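Local coordinates for phiAB6 tailspike (Unidentified phage, PDB 5JS4), which fragments the exopolysaccharide of Acinetobacter baumannii and probably serves as the phage's trimeric, beta-helical host-recognition tailspike, at residues Q351-I364 with F372-N386. Sequence-based numbering, arbitrary orientation.
Sequences QVSFIEIDGYLANI and FYNQIVVKQALVGFN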
loop_
_atom_site.group_PDB
_atom_site.type_symbol
_atom_site.label_atom_id
_atom_site.label_comp_id
_atom_site.label_asym_id
_atom_site.label_seq_id
_atom_site.Cartn_x
_atom_site.Cartn_y
_atom_site.Cartn_z
ATOM N N GLN A 351 -12.458 30.481 -19.778
ATOM C CA GLN A 351 -11.148 29.875 -19.541
ATOM C C GLN A 351 -10.358 30.600 -18.449
ATOM O O GLN A 351 -9.213 31.012 -18.654
ATOM C CB GLN A 351 -10.341 29.806 -20.842
ATOM C CG GLN A 351 -10.992 28.935 -21.906
ATOM C CD GLN A 351 -10.045 28.546 -23.030
ATOM O OE1 GLN A 351 -8.824 28.641 -22.898
ATOM N NE2 GLN A 351 -10.611 28.090 -24.142
ATOM N N VAL A 352 -10.990 30.764 -17.292
ATOM C CA VAL A 352 -10.337 31.357 -16.135
ATOM C C VAL A 352 -9.845 30.221 -15.247
ATOM O O VAL A 352 -10.638 29.401 -14.793
ATOM C CB VAL A 352 -11.295 32.270 -15.345
ATOM C CG1 VAL A 352 -10.575 32.910 -14.165
ATOM C CG2 VAL A 352 -11.872 33.350 -16.252
ATOM N N SER A 353 -8.536 30.163 -15.024
ATOM C CA SER A 353 -7.938 29.147 -14.152
ATOM C C SER A 353 -7.659 29.767 -12.786
ATOM O O SER A 353 -7.629 30.990 -12.660
ATOM C CB SER A 353 -6.664 28.592 -14.789
ATOM O OG SER A 353 -6.981 27.842 -15.953
ATOM N N PHE A 354 -7.475 28.940 -11.754
ATOM C CA PHE A 354 -7.383 29.483 -10.393
ATOM C C PHE A 354 -5.982 29.922 -9.975
ATOM O O PHE A 354 -5.774 31.098 -9.685
ATOM C CB PHE A 354 -7.968 28.536 -9.335
ATOM C CG PHE A 354 -7.822 29.053 -7.928
ATOM C CD1 PHE A 354 -8.255 30.334 -7.599
ATOM C CD2 PHE A 354 -7.243 28.274 -6.933
ATOM C CE1 PHE A 354 -8.115 30.829 -6.315
ATOM C CE2 PHE A 354 -7.103 28.764 -5.643
ATOM C CZ PHE A 354 -7.537 30.044 -5.336
ATOM N N ILE A 355 -5.029 28.995 -9.926
ATOM C CA ILE A 355 -3.732 29.300 -9.325
ATOM C C ILE A 355 -2.556 28.587 -9.999
ATOM O O ILE A 355 -2.656 27.420 -10.383
ATOM C CB ILE A 355 -3.774 28.998 -7.806
ATOM C CG1 ILE A 355 -2.572 29.613 -7.083
ATOM C CG2 ILE A 355 -3.894 27.499 -7.553
ATOM C CD1 ILE A 355 -2.842 29.901 -5.623
ATOM N N GLU A 356 -1.453 29.319 -10.149
ATOM C CA GLU A 356 -0.206 28.776 -10.674
ATOM C C GLU A 356 0.786 28.605 -9.536
ATOM O O GLU A 356 1.049 29.548 -8.786
ATOM C CB GLU A 356 0.379 29.685 -11.753
ATOM C CG GLU A 356 -0.466 29.713 -13.012
ATOM C CD GLU A 356 0.083 30.602 -14.105
ATOM O OE1 GLU A 356 1.262 31.006 -14.029
ATOM O OE2 GLU A 356 -0.678 30.885 -15.052
ATOM N N ILE A 357 1.325 27.396 -9.415
ATOM C CA ILE A 357 2.263 27.051 -8.351
ATOM C C ILE A 357 3.404 26.227 -8.950
ATOM O O ILE A 357 3.175 25.380 -9.810
ATOM C CB ILE A 357 1.551 26.290 -7.204
ATOM C CG1 ILE A 357 2.525 26.026 -6.053
ATOM C CG2 ILE A 357 0.918 24.994 -7.707
ATOM C CD1 ILE A 357 1.870 25.496 -4.794
ATOM N N ASP A 358 4.634 26.486 -8.518
ATOM C CA ASP A 358 5.776 25.761 -9.066
ATOM C C ASP A 358 5.780 24.306 -8.598
ATOM O O ASP A 358 5.368 23.994 -7.475
ATOM C CB ASP A 358 7.094 26.437 -8.695
ATOM C CG ASP A 358 8.256 25.917 -9.518
ATOM O OD1 ASP A 358 8.342 26.260 -10.718
ATOM O OD2 ASP A 358 9.073 25.157 -8.972
ATOM N N GLY A 359 6.253 23.416 -9.463
ATOM C CA GLY A 359 6.264 21.990 -9.161
ATOM C C GLY A 359 7.279 21.536 -8.123
ATOM O O GLY A 359 7.122 20.457 -7.552
ATOM N N TYR A 360 8.318 22.338 -7.883
ATOM C CA TYR A 360 9.368 21.979 -6.922
ATOM C C TYR A 360 9.050 22.504 -5.524
ATOM O O TYR A 360 9.056 23.713 -5.292
ATOM C CB TYR A 360 10.735 22.497 -7.390
ATOM C CG TYR A 360 11.888 22.237 -6.429
ATOM C CD1 TYR A 360 12.123 20.966 -5.905
ATOM C CD2 TYR A 360 12.752 23.263 -6.060
ATOM C CE1 TYR A 360 13.181 20.729 -5.036
ATOM C CE2 TYR A 360 13.810 23.036 -5.194
ATOM C CZ TYR A 360 14.025 21.770 -4.685
ATOM O OH TYR A 360 15.083 21.551 -3.823
ATOM N N LEU A 361 8.775 21.574 -4.608
ATOM C CA LEU A 361 8.455 21.863 -3.203
ATOM C C LEU A 361 7.106 22.554 -3.029
ATOM O O LEU A 361 7.013 23.783 -3.043
ATOM C CB LEU A 361 9.561 22.672 -2.513
ATOM C CG LEU A 361 10.974 22.083 -2.536
ATOM C CD1 LEU A 361 11.879 22.908 -1.636
ATOM C CD2 LEU A 361 10.996 20.619 -2.123
ATOM N N ALA A 362 6.064 21.745 -2.857
ATOM C CA ALA A 362 4.734 22.260 -2.557
ATOM C C ALA A 362 4.038 21.395 -1.518
ATOM O O ALA A 362 4.203 20.173 -1.503
ATOM C CB ALA A 362 3.889 22.327 -3.818
ATOM N N ASN A 363 3.276 22.057 -0.653
ATOM C CA ASN A 363 2.317 21.411 0.233
ATOM C C ASN A 363 0.951 22.025 -0.020
ATOM O O ASN A 363 0.711 23.180 0.337
ATOM C CB ASN A 363 2.694 21.623 1.695
ATOM C CG ASN A 363 3.920 20.835 2.106
ATOM O OD1 ASN A 363 3.956 19.609 1.977
ATOM N ND2 ASN A 363 4.929 21.532 2.618
ATOM N N ILE A 364 0.070 21.258 -0.653
ATOM C CA ILE A 364 -1.297 21.687 -0.902
ATOM C C ILE A 364 -2.201 20.754 -0.120
ATOM O O ILE A 364 -2.144 19.543 -0.308
ATOM C CB ILE A 364 -1.643 21.635 -2.402
ATOM C CG1 ILE A 364 -0.750 22.611 -3.179
ATOM C CG2 ILE A 364 -3.117 21.960 -2.614
ATOM C CD1 ILE A 364 -0.788 22.433 -4.683
ATOM N N PHE A 372 -13.748 27.083 -12.520
ATOM C CA PHE A 372 -12.446 27.329 -13.159
ATOM C C PHE A 372 -12.201 26.381 -14.333
ATOM O O PHE A 372 -12.847 25.339 -14.464
ATOM C CB PHE A 372 -11.262 27.245 -12.181
ATOM C CG PHE A 372 -11.288 28.278 -11.091
ATOM C CD1 PHE A 372 -10.844 29.573 -11.328
ATOM C CD2 PHE A 372 -11.726 27.947 -9.815
ATOM C CE1 PHE A 372 -10.854 30.522 -10.319
ATOM C CE2 PHE A 372 -11.738 28.891 -8.804
ATOM C CZ PHE A 372 -11.304 30.180 -9.054
ATOM N N TYR A 373 -11.255 26.765 -15.184
ATOM C CA TYR A 373 -10.873 25.982 -16.353
ATOM C C TYR A 373 -9.890 24.901 -15.906
ATOM O O TYR A 373 -10.233 23.717 -15.879
ATOM C CB TYR A 373 -10.275 26.914 -17.413
ATOM C CG TYR A 373 -9.966 26.270 -18.740
ATOM C CD1 TYR A 373 -10.988 25.932 -19.622
ATOM C CD2 TYR A 373 -8.652 26.032 -19.133
ATOM C CE1 TYR A 373 -10.710 25.355 -20.850
ATOM C CE2 TYR A 373 -8.364 25.452 -20.360
ATOM C CZ TYR A 373 -9.398 25.120 -21.215
ATOM O OH TYR A 373 -9.120 24.546 -22.435
ATOM N N ASN A 374 -8.677 25.320 -15.551
ATOM C CA ASN A 374 -7.757 24.498 -14.784
ATOM C C ASN A 374 -7.787 25.013 -13.358
ATOM O O ASN A 374 -7.656 26.213 -13.128
ATOM C CB ASN A 374 -6.331 24.585 -15.340
ATOM C CG ASN A 374 -6.221 24.071 -16.765
ATOM O OD1 ASN A 374 -5.589 24.702 -17.617
ATOM N ND2 ASN A 374 -6.822 22.922 -17.031
ATOM N N GLN A 375 -7.977 24.123 -12.392
ATOM C CA GLN A 375 -8.060 24.563 -11.004
ATOM C C GLN A 375 -6.659 24.770 -10.434
ATOM O O GLN A 375 -6.328 25.868 -9.989
ATOM C CB GLN A 375 -8.923 23.607 -10.183
ATOM C CG GLN A 375 -10.396 23.755 -10.540
ATOM C CD GLN A 375 -11.296 22.709 -9.920
ATOM O OE1 GLN A 375 -10.890 21.566 -9.706
ATOM N NE2 GLN A 375 -12.539 23.088 -9.648
ATOM N N ILE A 376 -5.828 23.738 -10.496
ATOM C CA ILE A 376 -4.429 23.845 -10.102
ATOM C C ILE A 376 -3.564 23.785 -11.353
ATOM O O ILE A 376 -3.587 22.796 -12.078
ATOM C CB ILE A 376 -4.024 22.706 -9.143
ATOM C CG1 ILE A 376 -4.891 22.729 -7.874
ATOM C CG2 ILE A 376 -2.539 22.790 -8.803
ATOM C CD1 ILE A 376 -4.629 23.884 -6.931
ATOM N N VAL A 377 -2.812 24.853 -11.602
ATOM C CA VAL A 377 -1.887 24.907 -12.725
ATOM C C VAL A 377 -0.474 24.768 -12.179
ATOM O O VAL A 377 0.038 25.676 -11.530
ATOM C CB VAL A 377 -2.025 26.227 -13.511
ATOM C CG1 VAL A 377 -1.026 26.286 -14.661
ATOM C CG2 VAL A 377 -3.445 26.379 -14.038
ATOM N N VAL A 378 0.144 23.620 -12.433
ATOM C CA VAL A 378 1.507 23.367 -11.983
ATOM C C VAL A 378 2.472 23.914 -13.021
ATOM O O VAL A 378 2.364 23.584 -14.199
ATOM C CB VAL A 378 1.780 21.862 -11.797
ATOM C CG1 VAL A 378 3.203 21.637 -11.301
ATOM C CG2 VAL A 378 0.774 21.248 -10.831
ATOM N N LYS A 379 3.409 24.747 -12.581
ATOM C CA LYS A 379 4.439 25.281 -13.464
ATOM C C LYS A 379 5.705 24.437 -13.352
ATOM O O LYS A 379 6.001 23.872 -12.293
ATOM C CB LYS A 379 4.724 26.752 -13.146
ATOM C CG LYS A 379 3.496 27.658 -13.183
ATOM C CD LYS A 379 2.804 27.709 -14.540
ATOM C CE LYS A 379 3.561 28.575 -15.533
ATOM N NZ LYS A 379 2.878 28.627 -16.859
ATOM N N GLN A 380 6.439 24.352 -14.460
ATOM C CA GLN A 380 7.581 23.450 -14.596
ATOM C C GLN A 380 7.156 22.002 -14.295
ATOM O O GLN A 380 6.094 21.585 -14.750
ATOM C CB GLN A 380 8.772 23.945 -13.761
ATOM C CG GLN A 380 9.275 25.312 -14.210
ATOM C CD GLN A 380 9.593 25.349 -15.699
ATOM O OE1 GLN A 380 10.282 24.466 -16.219
ATOM N NE2 GLN A 380 9.082 26.360 -16.396
ATOM N N ALA A 381 7.954 21.240 -13.550
ATOM C CA ALA A 381 7.645 19.828 -13.309
ATOM C C ALA A 381 7.593 19.512 -11.820
ATOM O O ALA A 381 8.236 20.178 -11.010
ATOM C CB ALA A 381 8.670 18.940 -13.998
ATOM N N LEU A 382 6.821 18.488 -11.468
ATOM C CA LEU A 382 6.732 18.055 -10.077
ATOM C C LEU A 382 8.077 17.563 -9.562
ATOM O O LEU A 382 8.820 16.891 -10.276
ATOM C CB LEU A 382 5.732 16.909 -9.907
ATOM C CG LEU A 382 4.308 17.047 -10.432
ATOM C CD1 LEU A 382 3.523 15.787 -10.097
ATOM C CD2 LEU A 382 3.633 18.272 -9.847
ATOM N N VAL A 383 8.375 17.909 -8.318
ATOM C CA VAL A 383 9.411 17.235 -7.539
ATOM C C VAL A 383 9.235 17.674 -6.085
ATOM O O VAL A 383 9.249 18.866 -5.783
ATOM C CB VAL A 383 10.845 17.480 -8.089
ATOM C CG1 VAL A 383 11.013 18.903 -8.606
ATOM C CG2 VAL A 383 11.904 17.131 -7.047
ATOM N N GLY A 384 9.028 16.708 -5.193
ATOM C CA GLY A 384 8.708 17.018 -3.799
ATOM C C GLY A 384 7.414 17.812 -3.691
ATOM O O GLY A 384 7.344 18.806 -2.967
ATOM N N PHE A 385 6.397 17.355 -4.420
ATOM C CA PHE A 385 5.122 18.052 -4.568
ATOM C C PHE A 385 4.035 17.222 -3.892
ATOM O O PHE A 385 3.707 16.133 -4.355
ATOM C CB PHE A 385 4.819 18.223 -6.059
ATOM C CG PHE A 385 3.619 19.083 -6.360
ATOM C CD1 PHE A 385 2.340 18.536 -6.385
ATOM C CD2 PHE A 385 3.769 20.431 -6.666
ATOM C CE1 PHE A 385 1.238 19.319 -6.690
ATOM C CE2 PHE A 385 2.669 21.221 -6.964
ATOM C CZ PHE A 385 1.403 20.665 -6.978
ATOM N N ASN A 386 3.481 17.738 -2.800
ATOM C CA ASN A 386 2.531 16.983 -1.992
ATOM C C ASN A 386 1.161 17.644 -1.996
ATOM O O ASN A 386 1.029 18.824 -1.675
ATOM C CB ASN A 386 3.069 16.839 -0.574
ATOM C CG ASN A 386 4.427 16.167 -0.540
ATOM O OD1 ASN A 386 5.398 16.720 -0.016
ATOM N ND2 ASN A 386 4.510 14.979 -1.124
HETATM O O HOH W 1 0.238 29.327 -17.220
HETATM O O HOH W 2 6.243 18.186 2.268
#
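Gly359 lies at the corner that follows strand 353-358, and residues of 379-383 meet it: its N donates to Lys379 O, and its O accepts from Val383 N at 2.9 Å. Its CA-H points at Ala381 O in a CA-H...O contact, CA to O 3.3 Å. Between Asp358 and Tyr360 the parallel register slips by two residues, a beta bulge that accommodates Gln380 and Ala381 in the second segment; Asp358 OD2 closes an Asx turn on Tyr360 N. At the start of the contact, Tyr373 offers one ring face to Gln351, whose CG lies 4.0 Å from the ring centroid and whose amide stacks nearly parallel to the ring, planes 6° apart. CG of Tyr373 stands anti to its own N (chi1 -174°), carrying the ring alongside Gln351. Phe372 next to it takes Phe354 CB squarely over its face, 3.5 Å from the centroid. Inside the coil the Phe385 ring lies against Ala362 CB and Ile364 CD1, Asp358 O meeting its edge. On the outer face a water donates to Glu356 OE2, also bonded to Thr328, and accepts from Lys379 NZ. The segments are successive rungs of a right-handed parallel beta-helix: strand 353-358 runs between 328-333 and 374-379, with 398-402 next, while Tyr360 OH is hydrogen-bonded to Tyr393 OH, and Asn363 OD1 to Asn389 ND2, of a neighbouring subunit.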